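PDB 5ZVV: AimR transcriptional regulator from Bacillus phage phi3T, which activates transcription of the phage aimX locus as a homodimer, apparently favouring lytic replication, until the arbitrium peptide converts it to an inactive monomer and lysogeny follows. Local coordinates for residues Asp289-Gln295 with Glu316-Gln322; Tyr344-Ile348 with Pro363-Leu367; Asp267-Cys271 with Gln282-Tyr286; Tyr231-Asn236 with Ala249-Gly253. The contacts are given in a common frame with arbitrary orientation. Numbering follows the deposited sequence.

Contact 1 of 4, residues Asp289-Gln295 with Glu316-Gln322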
loop_
_atom_site.group_PDB
_atom_site.type_symbol
_atom_site.label_atom_id
_atom_site.label_comp_id
_atom_site.label_asym_id
_atom_site.label_seq_id
_atom_site.Cartn_x
_atom_site.Cartn_y
_atom_site.Cartn_z
ATOM N N ASP A 289 -28.891 -12.921 -7.450
ATOM C CA ASP A 289 -27.717 -13.730 -7.748
ATOM C C ASP A 289 -26.437 -12.988 -7.386
ATOM O O ASP A 289 -25.352 -13.365 -7.838
ATOM C CB ASP A 289 -27.701 -14.182 -9.212
ATOM C CG ASP A 289 -27.718 -13.028 -10.193
ATOM O OD1 ASP A 289 -27.875 -11.866 -9.768
ATOM O OD2 ASP A 289 -27.579 -13.294 -11.407
ATOM N N ASN A 290 -26.555 -11.926 -6.589
ATOM C CA ASN A 290 -25.394 -11.302 -5.973
ATOM C C ASN A 290 -24.609 -12.346 -5.188
ATOM O O ASN A 290 -25.190 -13.184 -4.494
ATOM C CB ASN A 290 -25.843 -10.162 -5.055
ATOM C CG ASN A 290 -24.684 -9.450 -4.382
ATOM O OD1 ASN A 290 -24.050 -9.987 -3.473
ATOM N ND2 ASN A 290 -24.419 -8.221 -4.810
ATOM N N ILE A 291 -23.281 -12.295 -5.306
ATOM C CA ILE A 291 -22.438 -13.302 -4.663
ATOM C C ILE A 291 -22.683 -13.329 -3.159
ATOM O O ILE A 291 -22.845 -14.399 -2.559
ATOM C CB ILE A 291 -20.953 -13.052 -4.985
ATOM C CG1 ILE A 291 -20.669 -13.311 -6.466
ATOM C CG2 ILE A 291 -20.059 -13.930 -4.108
ATOM C CD1 ILE A 291 -19.241 -13.005 -6.872
ATOM N N LYS A 292 -22.724 -12.156 -2.526
ATOM C CA LYS A 292 -22.833 -12.135 -1.071
ATOM C C LYS A 292 -24.185 -12.659 -0.604
ATOM O O LYS A 292 -24.255 -13.446 0.347
ATOM C CB LYS A 292 -22.593 -10.725 -0.529
ATOM C CG LYS A 292 -22.600 -10.676 0.995
ATOM C CD LYS A 292 -22.360 -9.276 1.539
ATOM C CE LYS A 292 -22.359 -9.288 3.064
ATOM N NZ LYS A 292 -22.231 -7.921 3.641
ATOM N N TYR A 293 -25.270 -12.239 -1.256
ATOM C CA TYR A 293 -26.593 -12.663 -0.811
ATOM C C TYR A 293 -26.839 -14.131 -1.127
ATOM O O TYR A 293 -27.544 -14.817 -0.376
ATOM C CB TYR A 293 -27.665 -11.770 -1.437
ATOM C CG TYR A 293 -27.430 -10.304 -1.153
ATOM C CD1 TYR A 293 -26.879 -9.897 0.057
ATOM C CD2 TYR A 293 -27.725 -9.334 -2.099
ATOM C CE1 TYR A 293 -26.645 -8.567 0.321
ATOM C CE2 TYR A 293 -27.494 -8.001 -1.846
ATOM C CZ TYR A 293 -26.953 -7.621 -0.632
ATOM O OH TYR A 293 -26.719 -6.293 -0.372
ATOM N N LEU A 294 -26.262 -14.629 -2.225
ATOM C CA LEU A 294 -26.263 -16.066 -2.477
ATOM C C LEU A 294 -25.518 -16.812 -1.378
ATOM O O LEU A 294 -25.977 -17.863 -0.912
ATOM C CB LEU A 294 -25.636 -16.361 -3.840
ATOM C CG LEU A 294 -26.509 -16.108 -5.067
ATOM C CD1 LEU A 294 -25.730 -16.409 -6.345
ATOM C CD2 LEU A 294 -27.774 -16.948 -4.988
ATOM N N GLN A 295 -24.364 -16.283 -0.954
ATOM C CA GLN A 295 -23.619 -16.891 0.144
ATOM C C GLN A 295 -24.448 -16.931 1.419
ATOM O O GLN A 295 -24.458 -17.942 2.129
ATOM C CB GLN A 295 -22.323 -16.125 0.399
ATOM C CG GLN A 295 -21.217 -16.368 -0.605
ATOM C CD GLN A 295 -19.904 -15.781 -0.138
ATOM O OE1 GLN A 295 -19.847 -15.107 0.892
ATOM N NE2 GLN A 295 -18.837 -16.038 -0.887
ATOM N N GLU A 316 -22.648 -23.086 -7.954
ATOM C CA GLU A 316 -22.806 -21.942 -8.846
ATOM C C GLU A 316 -21.793 -20.850 -8.527
ATOM O O GLU A 316 -21.312 -20.163 -9.435
ATOM C CB GLU A 316 -24.232 -21.394 -8.755
ATOM C CG GLU A 316 -24.674 -20.560 -9.957
ATOM C CD GLU A 316 -24.171 -19.126 -9.918
ATOM O OE1 GLU A 316 -23.895 -18.617 -8.811
ATOM O OE2 GLU A 316 -24.049 -18.507 -10.998
ATOM N N LEU A 317 -21.450 -20.681 -7.247
ATOM C CA LEU A 317 -20.518 -19.627 -6.860
ATOM C C LEU A 317 -19.089 -19.938 -7.289
ATOM O O LEU A 317 -18.309 -19.014 -7.540
ATOM C CB LEU A 317 -20.577 -19.401 -5.349
ATOM C CG LEU A 317 -21.819 -18.670 -4.835
ATOM C CD1 LEU A 317 -21.880 -18.690 -3.317
ATOM C CD2 LEU A 317 -21.836 -17.242 -5.359
ATOM N N SER A 318 -18.727 -21.223 -7.372
ATOM C CA SER A 318 -17.361 -21.581 -7.743
ATOM C C SER A 318 -17.004 -21.090 -9.141
ATOM O O SER A 318 -15.829 -20.838 -9.427
ATOM C CB SER A 318 -17.167 -23.093 -7.653
ATOM O OG SER A 318 -17.825 -23.748 -8.722
ATOM N N SER A 319 -17.994 -20.956 -10.024
ATOM C CA SER A 319 -17.763 -20.419 -11.358
ATOM C C SER A 319 -17.858 -18.900 -11.410
ATOM O O SER A 319 -17.478 -18.307 -12.424
ATOM C CB SER A 319 -18.755 -21.028 -12.357
ATOM O OG SER A 319 -20.090 -20.683 -12.029
ATOM N N ARG A 320 -18.354 -18.262 -10.352
ATOM C CA ARG A 320 -18.416 -16.811 -10.293
ATOM C C ARG A 320 -17.058 -16.238 -9.898
ATOM O O ARG A 320 -16.180 -16.939 -9.384
ATOM C CB ARG A 320 -19.483 -16.349 -9.297
ATOM C CG ARG A 320 -20.871 -16.908 -9.561
ATOM C CD ARG A 320 -21.542 -16.219 -10.736
ATOM N NE ARG A 320 -21.761 -14.796 -10.493
ATOM C CZ ARG A 320 -22.810 -14.300 -9.845
ATOM N NH1 ARG A 320 -23.742 -15.112 -9.365
ATOM N NH2 ARG A 320 -22.927 -12.990 -9.673
ATOM N N ASP A 321 -16.899 -14.939 -10.142
ATOM C CA ASP A 321 -15.647 -14.243 -9.849
ATOM C C ASP A 321 -15.697 -13.690 -8.422
ATOM O O ASP A 321 -15.821 -12.488 -8.181
ATOM C CB ASP A 321 -15.400 -13.143 -10.874
ATOM C CG ASP A 321 -14.029 -12.515 -10.742
ATOM O OD1 ASP A 321 -13.198 -13.046 -9.980
ATOM O OD2 ASP A 321 -13.783 -11.483 -11.403
ATOM N N GLN A 322 -15.592 -14.608 -7.463
ATOM C CA GLN A 322 -15.514 -14.233 -6.056
ATOM C C GLN A 322 -14.130 -13.682 -5.735
ATOM O O GLN A 322 -13.116 -14.251 -6.147
ATOM C CB GLN A 322 -15.800 -15.442 -5.163
ATOM C CG GLN A 322 -17.144 -16.106 -5.395
ATOM C CD GLN A 322 -17.424 -17.216 -4.397
ATOM O OE1 GLN A 322 -18.129 -17.014 -3.408
ATOM N NE2 GLN A 322 -16.874 -18.399 -4.657
#
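Asp289 O, just ahead of helix 291-304, finds its donor in an arginine from the turn that follows helix 307-318. Arg320 donates to Asp289 O from NH1 (2.8 Å) and NH2 (3.1 Å), while Arg320 NH1 also lies 3.6 Å from Glu316 OE1 in a salt bridge. One residue on, Asn290 is the N-cap of helix 291-304: its OD1 accepts from Lys292 N at 2.7 Å and, weakly, from Tyr293 N at 3.4 Å. Helices 291-304 and 307-318 are consecutive members of an array consistent with the TPR-like family to which AimR belongs. Leu317 CD2 packs between the two, 4.0 Å from Ile291 CG2 and 4.1 Å from Leu294 CD1, and Ile291 CG1 lies over one face of the Arg320 guanidinium. Farther along, Gln295 NE2 donates to Gln322 OE1 at 2.8 Å and also bonds to Glu326 O, so the Gln295 amide ties helix 291-304 to the later helix 324-338.

Contact 2 of 4, residues Tyr344-Ile348 with Pro363-Leu367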
loop_
_atom_site.group_PDB
_atom_site.type_symbol
_atom_site.label_atom_id
_atom_site.label_comp_id
_atom_site.label_asym_id
_atom_site.label_seq_id
_atom_site.Cartn_x
_atom_site.Cartn_y
_atom_site.Cartn_z
ATOM N N TYR A 344 -11.577 -24.965 6.336
ATOM C CA TYR A 344 -11.342 -23.877 7.280
ATOM C C TYR A 344 -9.938 -23.304 7.132
ATOM O O TYR A 344 -9.742 -22.095 7.314
ATOM C CB TYR A 344 -11.585 -24.366 8.708
ATOM C CG TYR A 344 -13.011 -24.807 8.955
ATOM C CD1 TYR A 344 -14.079 -23.963 8.672
ATOM C CD2 TYR A 344 -13.293 -26.073 9.453
ATOM C CE1 TYR A 344 -15.386 -24.362 8.892
ATOM C CE2 TYR A 344 -14.597 -26.482 9.676
ATOM C CZ TYR A 344 -15.639 -25.623 9.390
ATOM O OH TYR A 344 -16.938 -26.023 9.614
ATOM N N TYR A 345 -8.957 -24.144 6.788
ATOM C CA TYR A 345 -7.612 -23.644 6.514
ATOM C C TYR A 345 -7.616 -22.706 5.313
ATOM O O TYR A 345 -7.017 -21.624 5.351
ATOM C CB TYR A 345 -6.653 -24.813 6.278
ATOM C CG TYR A 345 -6.531 -25.777 7.442
ATOM C CD1 TYR A 345 -6.809 -25.371 8.742
ATOM C CD2 TYR A 345 -6.132 -27.092 7.237
ATOM C CE1 TYR A 345 -6.696 -26.249 9.805
ATOM C CE2 TYR A 345 -6.018 -27.977 8.293
ATOM C CZ TYR A 345 -6.300 -27.549 9.574
ATOM O OH TYR A 345 -6.188 -28.426 10.629
ATOM N N LYS A 346 -8.295 -23.104 4.234
ATOM C CA LYS A 346 -8.361 -22.255 3.048
ATOM C C LYS A 346 -9.123 -20.968 3.335
ATOM O O LYS A 346 -8.729 -19.890 2.872
ATOM C CB LYS A 346 -9.000 -23.021 1.888
ATOM C CG LYS A 346 -8.168 -24.200 1.396
ATOM C CD LYS A 346 -8.571 -24.637 -0.007
ATOM C CE LYS A 346 -9.587 -25.766 0.017
ATOM N NZ LYS A 346 -8.997 -27.028 0.542
ATOM N N SER A 347 -10.218 -21.062 4.095
ATOM C CA SER A 347 -10.927 -19.865 4.534
ATOM C C SER A 347 -9.987 -18.913 5.264
ATOM O O SER A 347 -9.983 -17.702 5.006
ATOM C CB SER A 347 -12.104 -20.256 5.430
ATOM O OG SER A 347 -12.612 -19.129 6.126
ATOM N N ILE A 348 -9.171 -19.451 6.175
ATOM C CA ILE A 348 -8.203 -18.627 6.893
ATOM C C ILE A 348 -7.231 -17.976 5.920
ATOM O O ILE A 348 -6.927 -16.782 6.031
ATOM C CB ILE A 348 -7.464 -19.468 7.951
ATOM C CG1 ILE A 348 -8.412 -19.855 9.084
ATOM C CG2 ILE A 348 -6.262 -18.707 8.501
ATOM C CD1 ILE A 348 -7.828 -20.851 10.052
ATOM N N PRO A 363 -13.724 -19.200 10.838
ATOM C CA PRO A 363 -13.158 -20.556 10.852
ATOM C C PRO A 363 -12.402 -20.865 12.131
ATOM O O PRO A 363 -12.487 -21.993 12.636
ATOM C CB PRO A 363 -12.240 -20.566 9.622
ATOM C CG PRO A 363 -11.875 -19.152 9.424
ATOM C CD PRO A 363 -13.075 -18.359 9.811
ATOM N N LEU A 364 -11.675 -19.885 12.677
ATOM C CA LEU A 364 -10.931 -20.106 13.914
ATOM C C LEU A 364 -11.847 -20.602 15.026
ATOM O O LEU A 364 -11.576 -21.635 15.652
ATOM C CB LEU A 364 -10.214 -18.823 14.330
ATOM C CG LEU A 364 -9.067 -18.395 13.414
ATOM C CD1 LEU A 364 -8.508 -17.047 13.843
ATOM C CD2 LEU A 364 -7.977 -19.454 13.405
ATOM N N LEU A 365 -12.948 -19.880 15.278
ATOM C CA LEU A 365 -13.935 -20.347 16.249
ATOM C C LEU A 365 -14.370 -21.772 15.942
ATOM O O LEU A 365 -14.461 -22.613 16.845
ATOM C CB LEU A 365 -15.150 -19.417 16.267
ATOM C CG LEU A 365 -15.009 -18.042 16.924
ATOM C CD1 LEU A 365 -16.236 -17.189 16.635
ATOM C CD2 LEU A 365 -14.787 -18.173 18.424
ATOM N N GLN A 366 -14.619 -22.068 14.665
ATOM C CA GLN A 366 -15.016 -23.420 14.300
ATOM C C GLN A 366 -13.884 -24.405 14.554
ATOM O O GLN A 366 -14.123 -25.528 15.011
ATOM C CB GLN A 366 -15.462 -23.460 12.839
ATOM C CG GLN A 366 -16.256 -24.698 12.483
ATOM C CD GLN A 366 -17.527 -24.835 13.298
ATOM O OE1 GLN A 366 -18.131 -23.842 13.704
ATOM N NE2 GLN A 366 -17.936 -26.074 13.549
ATOM N N LEU A 367 -12.643 -23.996 14.284
ATOM C CA LEU A 367 -11.507 -24.829 14.664
ATOM C C LEU A 367 -11.423 -24.985 16.175
ATOM O O LEU A 367 -10.977 -26.028 16.667
ATOM C CB LEU A 367 -10.208 -24.238 14.113
ATOM C CG LEU A 367 -10.000 -24.327 12.599
ATOM C CD1 LEU A 367 -8.697 -23.654 12.195
ATOM C CD2 LEU A 367 -10.015 -25.776 12.137
HETATM O O HOH W 1 -17.808 -28.086 10.949
#
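Helices 341-353 and 361-369 form a helical hairpin near the C-terminal end of the TPR-like array, their short segments roughly antiparallel, at 148°, with axes 9.7 Å apart. No hydrogen bond joins them directly; apolar and CH-pi packing makes the contact. Tyr344 comes first: its CB meets Pro363 CB and Leu367 CD2, each at 4.0 Å, and Gln366 CB sits over its ring face, 4.2 Å from the centroid, in a CH-pi contact. Tyr345 starts away from the partner helix, yet its ring edge meets Leu367 CD1; its hydroxyl makes a weak hydrogen bond with Glu375 of the second subunit, which places this hairpin beside the dimer interface. Ser347 OG touches Pro363 CG at 3.4 Å but has its polar partner in Gly328 O. Ile348 closes the row, its CG1 3.5 Å from Pro363 CG and its CD1 3.6 Å from both Leu364 CD2 and Leu367 CD1. Beyond the apolar core, a water lies 2.6 Å from Tyr344 OH and, weakly bonded, 3.3 Å from Gln366 NE2.

Contact 3 of 4, residues Asp267-Cys271 with Gln282-Tyr286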
loop_
_atom_site.group_PDB
_atom_site.type_symbol
_atom_site.label_atom_id
_atom_site.label_comp_id
_atom_site.label_asym_id
_atom_site.label_seq_id
_atom_site.Cartn_x
_atom_site.Cartn_y
_atom_site.Cartn_z
ATOM N N ASP A 267 -30.553 -5.846 5.093
ATOM C CA ASP A 267 -31.129 -7.182 5.179
ATOM C C ASP A 267 -30.043 -8.245 5.182
ATOM O O ASP A 267 -30.141 -9.238 5.907
ATOM C CB ASP A 267 -32.090 -7.429 4.010
ATOM C CG ASP A 267 -33.307 -6.525 4.040
ATOM O OD1 ASP A 267 -33.578 -5.904 5.087
ATOM O OD2 ASP A 267 -34.006 -6.454 3.005
ATOM N N GLY A 268 -29.001 -8.058 4.370
ATOM C CA GLY A 268 -27.901 -9.009 4.368
ATOM C C GLY A 268 -27.139 -9.025 5.679
ATOM O O GLY A 268 -26.703 -10.084 6.141
ATOM N N ALA A 269 -26.967 -7.855 6.297
ATOM C CA ALA A 269 -26.311 -7.804 7.600
ATOM C C ALA A 269 -27.117 -8.564 8.645
ATOM O O ALA A 269 -26.556 -9.330 9.440
ATOM C CB ALA A 269 -26.107 -6.352 8.033
ATOM N N LEU A 270 -28.439 -8.370 8.653
ATOM C CA LEU A 270 -29.276 -9.084 9.613
ATOM C C LEU A 270 -29.338 -10.573 9.302
ATOM O O LEU A 270 -29.455 -11.393 10.218
ATOM C CB LEU A 270 -30.680 -8.483 9.630
ATOM C CG LEU A 270 -30.808 -7.115 10.297
ATOM C CD1 LEU A 270 -32.117 -6.441 9.912
ATOM C CD2 LEU A 270 -30.703 -7.264 11.809
ATOM N N CYS A 271 -29.259 -10.932 8.021
ATOM C CA CYS A 271 -29.275 -12.334 7.624
ATOM C C CYS A 271 -28.006 -13.040 8.077
ATOM O O CYS A 271 -28.058 -14.149 8.627
ATOM C CB CYS A 271 -29.446 -12.438 6.107
ATOM S SG CYS A 271 -29.550 -14.120 5.482
ATOM N N GLN A 282 -35.502 -13.538 9.020
ATOM C CA GLN A 282 -36.515 -12.999 8.126
ATOM C C GLN A 282 -35.923 -12.348 6.887
ATOM O O GLN A 282 -36.678 -11.838 6.055
ATOM C CB GLN A 282 -37.378 -11.970 8.857
ATOM C CG GLN A 282 -38.000 -12.459 10.145
ATOM C CD GLN A 282 -38.702 -11.345 10.888
ATOM O OE1 GLN A 282 -38.383 -10.169 10.709
ATOM N NE2 GLN A 282 -39.672 -11.706 11.720
ATOM N N TRP A 283 -34.597 -12.355 6.738
ATOM C CA TRP A 283 -33.925 -11.511 5.756
ATOM C C TRP A 283 -33.199 -12.310 4.682
ATOM O O TRP A 283 -32.330 -11.766 3.994
ATOM C CB TRP A 283 -32.959 -10.565 6.468
ATOM C CG TRP A 283 -33.628 -9.777 7.548
ATOM C CD1 TRP A 283 -34.308 -8.604 7.405
ATOM C CD2 TRP A 283 -33.704 -10.121 8.933
ATOM N NE1 TRP A 283 -34.798 -8.193 8.619
ATOM C CE2 TRP A 283 -34.438 -9.107 9.575
ATOM C CE3 TRP A 283 -33.218 -11.188 9.695
ATOM C CZ2 TRP A 283 -34.697 -9.125 10.944
ATOM C CZ3 TRP A 283 -33.475 -11.204 11.053
ATOM C CH2 TRP A 283 -34.208 -10.180 11.663
ATOM N N VAL A 284 -33.533 -13.590 4.524
ATOM C CA VAL A 284 -32.969 -14.378 3.435
ATOM C C VAL A 284 -33.401 -13.766 2.110
ATOM O O VAL A 284 -34.594 -13.548 1.867
ATOM C CB VAL A 284 -33.412 -15.844 3.539
ATOM C CG1 VAL A 284 -32.829 -16.658 2.391
ATOM C CG2 VAL A 284 -33.004 -16.428 4.881
ATOM N N ASN A 285 -32.431 -13.472 1.251
ATOM C CA ASN A 285 -32.708 -12.889 -0.057
ATOM C C ASN A 285 -32.894 -14.021 -1.060
ATOM O O ASN A 285 -31.936 -14.721 -1.403
ATOM C CB ASN A 285 -31.578 -11.956 -0.482
ATOM C CG ASN A 285 -31.962 -11.056 -1.647
ATOM O OD1 ASN A 285 -32.704 -11.455 -2.546
ATOM N ND2 ASN A 285 -31.450 -9.832 -1.635
ATOM N N TYR A 286 -34.130 -14.203 -1.526
ATOM C CA TYR A 286 -34.462 -15.227 -2.507
ATOM C C TYR A 286 -34.493 -14.695 -3.934
ATOM O O TYR A 286 -34.683 -15.478 -4.869
ATOM C CB TYR A 286 -35.819 -15.855 -2.170
ATOM C CG TYR A 286 -35.847 -16.615 -0.860
ATOM C CD1 TYR A 286 -35.428 -17.937 -0.796
ATOM C CD2 TYR A 286 -36.300 -16.015 0.311
ATOM C CE1 TYR A 286 -35.453 -18.642 0.396
ATOM C CE2 TYR A 286 -36.330 -16.713 1.512
ATOM C CZ TYR A 286 -35.905 -18.028 1.547
ATOM O OH TYR A 286 -35.927 -18.735 2.730
#
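A single large aromatic can fasten a loop back onto the helix it has just left, and Trp283 does so here. It gives up 121 Å² to segment 267-271, more than twice the share of any other residue in the pair. Leu270, whose CA-to-CB bond points toward the loop, lays its CD1 over the face of the indole, 3.7 Å from the centroid of the five-membered ring in a CH-pi contact, and its CB approaches Trp283 CD2 at 3.5 Å. Cys271 brings its CB within 4.0 Å of Trp283 CB and its SG within 4.2 Å of Val284 CG2. This packs the connection between consecutive helices 260-277 and 291-304 of the TPR-like array back on the first of them. No hydrogen bond crosses between the segments. Asp267 OD1 bonds to Gln263 NE2; a glycerol, probably from the crystallisation liquor, adds weak bonds to it and to Trp283 NE1. Apolar and CH-pi packing thus holds the loop, leaving the indole NE1 to pair outside the two segments.

Contact 4 of 4, residues Tyr231-Asn236 with Ala249-Gly253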
loop_
_atom_site.group_PDB
_atom_site.type_symbol
_atom_site.label_atom_id
_atom_site.label_comp_id
_atom_site.label_asym_id
_atom_site.label_seq_id
_atom_site.Cartn_x
_atom_site.Cartn_y
_atom_site.Cartn_z
ATOM N N TYR A 231 -24.441 3.064 11.420
ATOM C CA TYR A 231 -25.113 2.018 12.190
ATOM C C TYR A 231 -24.801 0.632 11.642
ATOM O O TYR A 231 -24.714 -0.335 12.410
ATOM C CB TYR A 231 -26.622 2.264 12.213
ATOM C CG TYR A 231 -27.026 3.353 13.174
ATOM C CD1 TYR A 231 -26.904 3.170 14.547
ATOM C CD2 TYR A 231 -27.518 4.568 12.715
ATOM C CE1 TYR A 231 -27.265 4.162 15.436
ATOM C CE2 TYR A 231 -27.881 5.570 13.596
ATOM C CZ TYR A 231 -27.752 5.360 14.956
ATOM O OH TYR A 231 -28.110 6.351 15.841
ATOM N N LEU A 232 -24.632 0.520 10.323
ATOM C CA LEU A 232 -24.155 -0.726 9.737
ATOM C C LEU A 232 -22.804 -1.120 10.321
ATOM O O LEU A 232 -22.582 -2.289 10.665
ATOM C CB LEU A 232 -24.069 -0.577 8.217
ATOM C CG LEU A 232 -24.052 -1.842 7.363
ATOM C CD1 LEU A 232 -25.368 -2.594 7.504
ATOM C CD2 LEU A 232 -23.779 -1.492 5.904
ATOM N N THR A 233 -21.896 -0.150 10.466
ATOM C CA THR A 233 -20.574 -0.448 11.011
ATOM C C THR A 233 -20.651 -0.841 12.481
ATOM O O THR A 233 -19.979 -1.786 12.908
ATOM C CB THR A 233 -19.640 0.751 10.829
ATOM O OG1 THR A 233 -19.500 1.046 9.435
ATOM C CG2 THR A 233 -18.266 0.449 11.412
ATOM N N ILE A 234 -21.459 -0.129 13.273
ATOM C CA ILE A 234 -21.601 -0.468 14.689
ATOM C C ILE A 234 -22.126 -1.892 14.842
ATOM O O ILE A 234 -21.543 -2.728 15.556
ATOM C CB ILE A 234 -22.515 0.555 15.391
ATOM C CG1 ILE A 234 -21.835 1.926 15.447
ATOM C CG2 ILE A 234 -22.898 0.078 16.792
ATOM C CD1 ILE A 234 -22.718 3.036 15.980
ATOM N N GLY A 235 -23.233 -2.192 14.154
ATOM C CA GLY A 235 -23.755 -3.546 14.174
ATOM C C GLY A 235 -22.719 -4.571 13.763
ATOM O O GLY A 235 -22.642 -5.656 14.343
ATOM N N ASN A 236 -21.895 -4.237 12.766
ATOM C CA ASN A 236 -20.831 -5.150 12.362
ATOM C C ASN A 236 -19.823 -5.356 13.487
ATOM O O ASN A 236 -19.317 -6.469 13.678
ATOM C CB ASN A 236 -20.132 -4.634 11.105
ATOM C CG ASN A 236 -20.995 -4.759 9.868
ATOM O OD1 ASN A 236 -22.001 -5.463 9.872
ATOM N ND2 ASN A 236 -20.601 -4.080 8.798
ATOM N N ALA A 249 -28.598 -2.102 16.507
ATOM C CA ALA A 249 -27.903 -1.099 15.702
ATOM C C ALA A 249 -28.290 -1.209 14.230
ATOM O O ALA A 249 -28.608 -0.202 13.578
ATOM C CB ALA A 249 -26.390 -1.243 15.877
ATOM N N TYR A 250 -28.262 -2.433 13.689
ATOM C CA TYR A 250 -28.719 -2.662 12.321
ATOM C C TYR A 250 -30.097 -2.055 12.093
ATOM O O TYR A 250 -30.312 -1.312 11.130
ATOM C CB TYR A 250 -28.753 -4.161 12.019
ATOM C CG TYR A 250 -27.398 -4.801 11.842
ATOM C CD1 TYR A 250 -26.351 -4.112 11.245
ATOM C CD2 TYR A 250 -27.169 -6.102 12.269
ATOM C CE1 TYR A 250 -25.112 -4.704 11.079
ATOM C CE2 TYR A 250 -25.937 -6.699 12.110
ATOM C CZ TYR A 250 -24.913 -5.997 11.514
ATOM O OH TYR A 250 -23.688 -6.599 11.359
ATOM N N ILE A 251 -31.044 -2.357 12.985
ATOM C CA ILE A 251 -32.399 -1.833 12.839
ATOM C C ILE A 251 -32.401 -0.314 12.937
ATOM O O ILE A 251 -33.181 0.358 12.250
ATOM C CB ILE A 251 -33.335 -2.478 13.880
ATOM C CG1 ILE A 251 -33.519 -3.966 13.574
ATOM C CG2 ILE A 251 -34.685 -1.782 13.901
ATOM C CD1 ILE A 251 -34.349 -4.698 14.606
ATOM N N LYS A 252 -31.524 0.258 13.771
ATOM C CA LYS A 252 -31.385 1.712 13.791
ATOM C C LYS A 252 -30.943 2.250 12.437
ATOM O O LYS A 252 -31.238 3.401 12.101
ATOM C CB LYS A 252 -30.397 2.145 14.874
ATOM C CG LYS A 252 -30.962 2.114 16.280
ATOM C CD LYS A 252 -29.930 2.576 17.287
ATOM C CE LYS A 252 -30.432 2.404 18.709
ATOM N NZ LYS A 252 -29.382 2.768 19.700
ATOM N N GLY A 253 -30.238 1.441 11.648
ATOM C CA GLY A 253 -29.895 1.878 10.300
ATOM C C GLY A 253 -31.058 1.921 9.318
ATOM O O GLY A 253 -30.901 2.495 8.233
#
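Where two helices pack closely, a glycine in one often makes room for a ring from the other; Gly235 and Tyr250 illustrate the rule. A CB on Gly235 would fall 2.4 Å from Tyr250 CE1, a clash, whereas its CA lies over the face of the Tyr250 ring, 3.9 Å from the centroid, in a CH-pi contact. The CA-to-CB bond of Tyr250 points away from helix 224-237, but with chi1 in the m well the ring swings back across it, and Tyr250 OH donates to Asn236 OD1 at 2.5 Å, a short bond. Asn236, also m, presents that oxygen close to the ring plane. At the other end Tyr231, with chi1 of -77°, takes Lys252 CB over its ring face, 3.8 Å from the centroid; the lysine then runs extended, all t beyond chi1, carrying its amine away. Between these aromatics Ala249 CB fits against Ile234 CG2 at 3.8 Å and Gly235 N at 3.7 Å. The two helices form a helical hairpin, consistent with the TPR-like family: helix 260-277 packs on Tyr250 and Leu232, while Tyr231 and Ile234 touch helix 207-220 and Thr233 and Asn236 reach helix 184-203.

In the fold
The four contacts follow one another along the chain without interlacing, in the order 4, 3, 1, 2, as expected of an array of successive helical hairpins. Contacts 4 and 3 have centres 14 Å apart and touch directly, Tyr250 and Leu232 packing on Ala269 as helix 243-252 gives way to helix 260-277. Contacts 3 and 1, with centres 15 Å apart, meet through Tyr293, which lies against Asn285 and Gly268. Contact 2 stands apart: its centre is 20 Å from that of contact 1, with nearest atoms about 10 Å apart, and helix 324-338 bridges them. The series ends at the C-terminal hairpin, where contact 2 alone touches the second subunit of the homodimer.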